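Side-chain contacts in betaine aldehyde dehydrogenase (Staphylococcus aureus subsp. aureus COL, PDB 4QTO), which oxidises betaine aldehyde to glycine betaine, using a nicotinamide coenzyme, probably NAD, as a member of the aldehyde dehydrogenase family: residues E207-T212 with P354-E359; Q331-R336 with V420-F425. All coordinates share one frame; numbering follows the deposited sequence.

Contact 1 of 2, residues E207-T212 with P354-E359; sequences EITPLT and PVISTE
Ile208 and Ile356 meet through unlike parts of the same kind of side chain: the terminal methyl CD1 of Ile208 rests against the methylene CG1 of Ile356 at 3.8 Å. The two branched chains cross at a slant, and the same Ile208 CD1 also comes within 4.3 Å of the Ile356 branch methyl CG2. Ile208 reaches this point because it is extended beyond CG1, with CD1 almost opposite CA (chi2 170°). Ile356 bends instead: its chi2 of 65° swings CD1 toward Thr209, whose methyl CG2 lies 4.1 Å from Ile356 CD1, with the two side chains at about a right angle. Thr209 thus offers its carbon branch to the contact.

Both segments are leads into helices, 211-223 and 358-373. The first of these helices follows strand 200-204 of the Rossmann-type sheet characteristic of the coenzyme-binding domain in aldehyde dehydrogenases, so the isoleucines meet where a strand-to-helix turn of that sheet faces a loop associated with the catalytic domain.

Farther out, Trp180 touches both Thr209 and Ile356. The backbone N of Ile356 bonds to Gln311 OE1, while Ser357, the N-cap of helix 358-373, accepts the backbone N-H of His360 at its OG. Asp121 OD2 accepts the backbone N-H of Leu211, and a bound di(hydroxyethyl)ether lies about 8 Å from the Ile356 side chain.

Contact 2 of 2, residues Q331-R336 with V420-F425; sequences QALIDR and VTVEGF
Leu333 points one methyl, CD2, at a pair of valines on a strand, a compact example of how helices pack on the sheet of an open alpha/beta domain. Helix 323-337 follows strand 318-322 in the chain and covers a face of the seven-stranded sheet generally assigned to the catalytic domain in this family; 420-425 belongs to the neighbouring parallel strand. Val420 and Val422, two positions apart, present their side chains on the face turned to the helix.

The leucine is set so that CG stands opposite its own backbone N (chi1 178°), which carries the fork out from the helix toward the strand. Its CD2 then serves both valines: it lies 4.2 Å from Val420 CG2 and 4.4 Å from Val422 CG2. The CG-CD2 bond of Leu333 is aimed more nearly at the Val422 methyl, about 24° off line, than at the closer Val420 methyl, which is met obliquely. The directions from Leu333 CD2 to the two valine methyls diverge by about 66°.

Neighbours in the same layer include Leu302 and Val400, which touch Leu333, and Tyr306, which touches Val420. Away from the strand, the buried Arg336 belongs to a subunit interface: it hydrogen-bonds through NE to Ser519 O and through NH2 to Phe518 O of the second subunit.

In the fold
Followed from the N terminus, the chain leaves strand 200-204, passes 207-212 and enters helix 211-223. It then runs through further strands of the Rossmann-type sheet, to which it returns at 487-488 and 501-509, and on to strands 285-288 and 318-322 of the second sheet. Helix 323-337 carries 331-336, which opens contact 2 before 354-359 returns to close contact 1 over 141 intervening residues. Contact 2 closes later, at 420-425, over 83 intervening residues. The segments therefore alternate and the loops cross instead of nesting. Contact 1 joins the two sheet-bearing parts of the subunit, whereas contact 2 lies within the second; their centres are 29 Å apart.

Contact 1 of 2, residues E207-T212 with P354-E359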
loop_
_atom_site.group_PDB
_atom_site.type_symbol
_atom_site.label_atom_id
_atom_site.label_comp_id
_atom_site.label_asym_id
_atom_site.label_seq_id
_atom_site.Cartn_x
_atom_site.Cartn_y
_atom_site.Cartn_z
ATOM N N GLU A 207 -14.248 12.434 33.949
ATOM C CA GLU A 207 -15.139 13.264 34.740
ATOM C C GLU A 207 -14.384 14.350 35.488
ATOM O O GLU A 207 -14.928 15.402 35.751
ATOM C CB GLU A 207 -15.992 12.399 35.699
ATOM C CG GLU A 207 -15.226 11.653 36.753
ATOM C CD GLU A 207 -14.656 10.333 36.291
ATOM O OE1 GLU A 207 -14.698 9.993 35.069
ATOM O OE2 GLU A 207 -14.156 9.622 37.191
ATOM N N ILE A 208 -13.119 14.112 35.809
ATOM C CA ILE A 208 -12.359 15.089 36.570
ATOM C C ILE A 208 -11.597 16.144 35.760
ATOM O O ILE A 208 -11.123 17.120 36.326
ATOM C CB ILE A 208 -11.383 14.418 37.575
ATOM C CG1 ILE A 208 -10.451 13.430 36.896
ATOM C CG2 ILE A 208 -12.164 13.687 38.669
ATOM C CD1 ILE A 208 -9.337 12.948 37.818
ATOM N N THR A 209 -11.502 15.944 34.441
ATOM C CA THR A 209 -10.754 16.870 33.548
ATOM C C THR A 209 -11.481 17.141 32.226
ATOM O O THR A 209 -11.036 16.729 31.162
ATOM C CB THR A 209 -9.382 16.273 33.196
ATOM O OG1 THR A 209 -9.572 14.983 32.559
ATOM C CG2 THR A 209 -8.507 16.131 34.430
ATOM N N PRO A 210 -12.612 17.865 32.264
ATOM C CA PRO A 210 -13.364 18.103 31.033
ATOM C C PRO A 210 -13.064 19.417 30.311
ATOM O O PRO A 210 -13.607 19.642 29.227
ATOM C CB PRO A 210 -14.792 18.208 31.569
ATOM C CG PRO A 210 -14.606 18.894 32.877
ATOM C CD PRO A 210 -13.349 18.306 33.461
ATOM N N LEU A 211 -12.210 20.270 30.868
ATOM C CA LEU A 211 -12.132 21.661 30.379
ATOM C C LEU A 211 -11.690 21.850 28.927
ATOM O O LEU A 211 -12.398 22.504 28.143
ATOM C CB LEU A 211 -11.294 22.527 31.300
ATOM C CG LEU A 211 -11.752 22.526 32.752
ATOM C CD1 LEU A 211 -10.845 23.441 33.570
ATOM C CD2 LEU A 211 -13.191 22.942 32.921
ATOM N N THR A 212 -10.541 21.302 28.555
ATOM C CA THR A 212 -10.095 21.487 27.181
ATOM C C THR A 212 -10.983 20.733 26.179
ATOM O O THR A 212 -11.043 21.107 25.002
ATOM C CB THR A 212 -8.626 21.088 26.996
ATOM O OG1 THR A 212 -8.468 19.746 27.472
ATOM C CG2 THR A 212 -7.697 22.058 27.687
ATOM N N PRO A 354 1.828 18.411 40.613
ATOM C CA PRO A 354 1.152 17.468 41.460
ATOM C C PRO A 354 0.565 16.301 40.701
ATOM O O PRO A 354 0.587 16.292 39.452
ATOM C CB PRO A 354 0.001 18.291 42.026
ATOM C CG PRO A 354 -0.338 19.209 40.897
ATOM C CD PRO A 354 0.980 19.566 40.279
ATOM N N VAL A 355 0.064 15.302 41.435
ATOM C CA VAL A 355 -0.689 14.205 40.831
ATOM C C VAL A 355 -2.147 14.655 40.773
ATOM O O VAL A 355 -2.517 15.673 41.342
ATOM C CB VAL A 355 -0.490 12.827 41.495
ATOM C CG1 VAL A 355 0.969 12.399 41.395
ATOM C CG2 VAL A 355 -0.987 12.801 42.941
ATOM N N ILE A 356 -2.977 13.871 40.113
ATOM C CA ILE A 356 -4.283 14.373 39.666
ATOM C C ILE A 356 -5.413 14.511 40.670
ATOM O O ILE A 356 -6.253 15.411 40.525
ATOM C CB ILE A 356 -4.759 13.534 38.456
ATOM C CG1 ILE A 356 -5.821 14.240 37.624
ATOM C CG2 ILE A 356 -5.252 12.166 38.903
ATOM C CD1 ILE A 356 -5.344 15.507 36.941
ATOM N N SER A 357 -5.449 13.635 41.678
ATOM C CA SER A 357 -6.570 13.616 42.613
ATOM C C SER A 357 -6.187 12.978 43.920
ATOM O O SER A 357 -5.152 12.333 44.022
ATOM C CB SER A 357 -7.720 12.796 42.021
ATOM O OG SER A 357 -7.380 11.415 41.957
ATOM N N THR A 358 -7.023 13.184 44.932
ATOM C CA THR A 358 -6.797 12.616 46.231
ATOM C C THR A 358 -6.769 11.100 46.129
ATOM O O THR A 358 -5.920 10.436 46.745
ATOM C CB THR A 358 -7.945 13.022 47.194
ATOM O OG1 THR A 358 -7.925 14.440 47.347
ATOM C CG2 THR A 358 -7.771 12.392 48.547
ATOM N N GLU A 359 -7.714 10.559 45.376
ATOM C CA GLU A 359 -7.834 9.121 45.218
ATOM C C GLU A 359 -6.584 8.543 44.563
ATOM O O GLU A 359 -6.086 7.484 44.968
ATOM C CB GLU A 359 -9.048 8.760 44.371
ATOM C CG GLU A 359 -10.396 9.077 45.005
ATOM C CD GLU A 359 -10.677 10.574 45.191
ATOM O OE1 GLU A 359 -11.275 10.929 46.230
ATOM O OE2 GLU A 359 -10.286 11.398 44.334
#

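Contact 2 of 2, residues Q331-R336 with V420-F425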
loop_
_atom_site.group_PDB
_atom_site.type_symbol
_atom_site.label_atom_id
_atom_site.label_comp_id
_atom_site.label_asym_id
_atom_site.label_seq_id
_atom_site.Cartn_x
_atom_site.Cartn_y
_atom_site.Cartn_z
ATOM N N GLN A 331 23.206 5.511 42.044
ATOM C CA GLN A 331 23.694 6.687 42.724
ATOM C C GLN A 331 23.442 7.970 41.934
ATOM O O GLN A 331 23.024 8.994 42.493
ATOM C CB GLN A 331 25.167 6.550 43.074
ATOM C CG GLN A 331 25.551 7.709 43.968
ATOM C CD GLN A 331 24.677 7.693 45.249
ATOM O OE1 GLN A 331 24.743 6.723 45.990
ATOM N NE2 GLN A 331 23.799 8.718 45.466
ATOM N N ALA A 332 23.713 7.931 40.635
ATOM C CA ALA A 332 23.530 9.109 39.796
ATOM C C ALA A 332 22.054 9.516 39.685
ATOM O O ALA A 332 21.725 10.702 39.772
ATOM C CB ALA A 332 24.106 8.862 38.416
ATOM N N LEU A 333 21.185 8.532 39.544
ATOM C CA LEU A 333 19.751 8.783 39.426
ATOM C C LEU A 333 19.205 9.379 40.727
ATOM O O LEU A 333 18.516 10.403 40.725
ATOM C CB LEU A 333 19.017 7.494 39.084
ATOM C CG LEU A 333 17.499 7.627 38.981
ATOM C CD1 LEU A 333 17.148 8.510 37.806
ATOM C CD2 LEU A 333 16.849 6.270 38.832
ATOM N N ILE A 334 19.531 8.742 41.839
ATOM C CA ILE A 334 19.076 9.202 43.163
ATOM C C ILE A 334 19.521 10.633 43.445
ATOM O O ILE A 334 18.716 11.463 43.892
ATOM C CB ILE A 334 19.539 8.249 44.265
ATOM C CG1 ILE A 334 18.780 6.924 44.155
ATOM C CG2 ILE A 334 19.305 8.861 45.645
ATOM C CD1 ILE A 334 19.417 5.779 44.906
ATOM N N ASP A 335 20.786 10.941 43.156
ATOM C CA ASP A 335 21.304 12.292 43.354
ATOM C C ASP A 335 20.510 13.321 42.541
ATOM O O ASP A 335 20.257 14.440 43.014
ATOM C CB ASP A 335 22.784 12.368 42.927
ATOM C CG ASP A 335 23.718 11.652 43.883
ATOM O OD1 ASP A 335 23.257 11.084 44.905
ATOM O OD2 ASP A 335 24.944 11.630 43.586
ATOM N N ARG A 336 20.097 12.959 41.314
ATOM C CA ARG A 336 19.333 13.886 40.513
ATOM C C ARG A 336 17.891 14.001 40.998
ATOM O O ARG A 336 17.303 15.088 40.951
ATOM C CB ARG A 336 19.347 13.447 39.042
ATOM C CG ARG A 336 20.693 13.586 38.367
ATOM C CD ARG A 336 21.064 15.025 38.052
ATOM N NE ARG A 336 20.220 15.639 37.034
ATOM C CZ ARG A 336 20.341 15.433 35.729
ATOM N NH1 ARG A 336 21.272 14.600 35.258
ATOM N NH2 ARG A 336 19.535 16.063 34.898
ATOM N N VAL A 420 9.791 5.073 39.998
ATOM C CA VAL A 420 10.472 4.087 39.152
ATOM C C VAL A 420 11.057 2.996 40.032
ATOM O O VAL A 420 11.373 3.228 41.196
ATOM C CB VAL A 420 11.609 4.693 38.297
ATOM C CG1 VAL A 420 11.086 5.868 37.474
ATOM C CG2 VAL A 420 12.789 5.149 39.134
ATOM N N THR A 421 11.158 1.787 39.474
ATOM C CA THR A 421 11.858 0.672 40.114
ATOM C C THR A 421 13.137 0.454 39.310
ATOM O O THR A 421 13.181 0.796 38.115
ATOM C CB THR A 421 11.052 -0.654 40.109
ATOM O OG1 THR A 421 10.621 -0.972 38.770
ATOM C CG2 THR A 421 9.852 -0.553 41.007
ATOM N N VAL A 422 14.148 -0.116 39.938
ATOM C CA VAL A 422 15.410 -0.414 39.289
ATOM C C VAL A 422 15.755 -1.884 39.523
ATOM O O VAL A 422 15.863 -2.320 40.686
ATOM C CB VAL A 422 16.575 0.476 39.807
ATOM C CG1 VAL A 422 17.843 0.211 39.004
ATOM C CG2 VAL A 422 16.218 1.967 39.691
ATOM N N GLU A 423 15.972 -2.621 38.441
ATOM C CA GLU A 423 16.374 -4.021 38.485
ATOM C C GLU A 423 17.643 -4.150 37.691
ATOM O O GLU A 423 17.816 -3.445 36.683
ATOM C CB GLU A 423 15.354 -4.933 37.795
ATOM C CG GLU A 423 14.058 -5.166 38.555
ATOM C CD GLU A 423 12.970 -5.645 37.610
ATOM O OE1 GLU A 423 12.791 -6.865 37.438
ATOM O OE2 GLU A 423 12.398 -4.769 36.923
ATOM N N GLY A 424 18.495 -5.079 38.091
ATOM C CA GLY A 424 19.707 -5.326 37.331
ATOM C C GLY A 424 19.553 -6.506 36.380
ATOM O O GLY A 424 18.700 -7.390 36.596
ATOM N N PHE A 425 20.367 -6.531 35.326
ATOM C CA PHE A 425 20.420 -7.680 34.416
ATOM C C PHE A 425 21.879 -7.954 34.057
ATOM O O PHE A 425 22.703 -7.034 34.006
ATOM C CB PHE A 425 19.590 -7.506 33.164
ATOM C CG PHE A 425 20.069 -6.424 32.237
ATOM C CD1 PHE A 425 21.064 -6.699 31.297
ATOM C CD2 PHE A 425 19.533 -5.148 32.284
ATOM C CE1 PHE A 425 21.503 -5.711 30.429
ATOM C CE2 PHE A 425 19.954 -4.168 31.409
ATOM C CZ PHE A 425 20.940 -4.452 30.482
#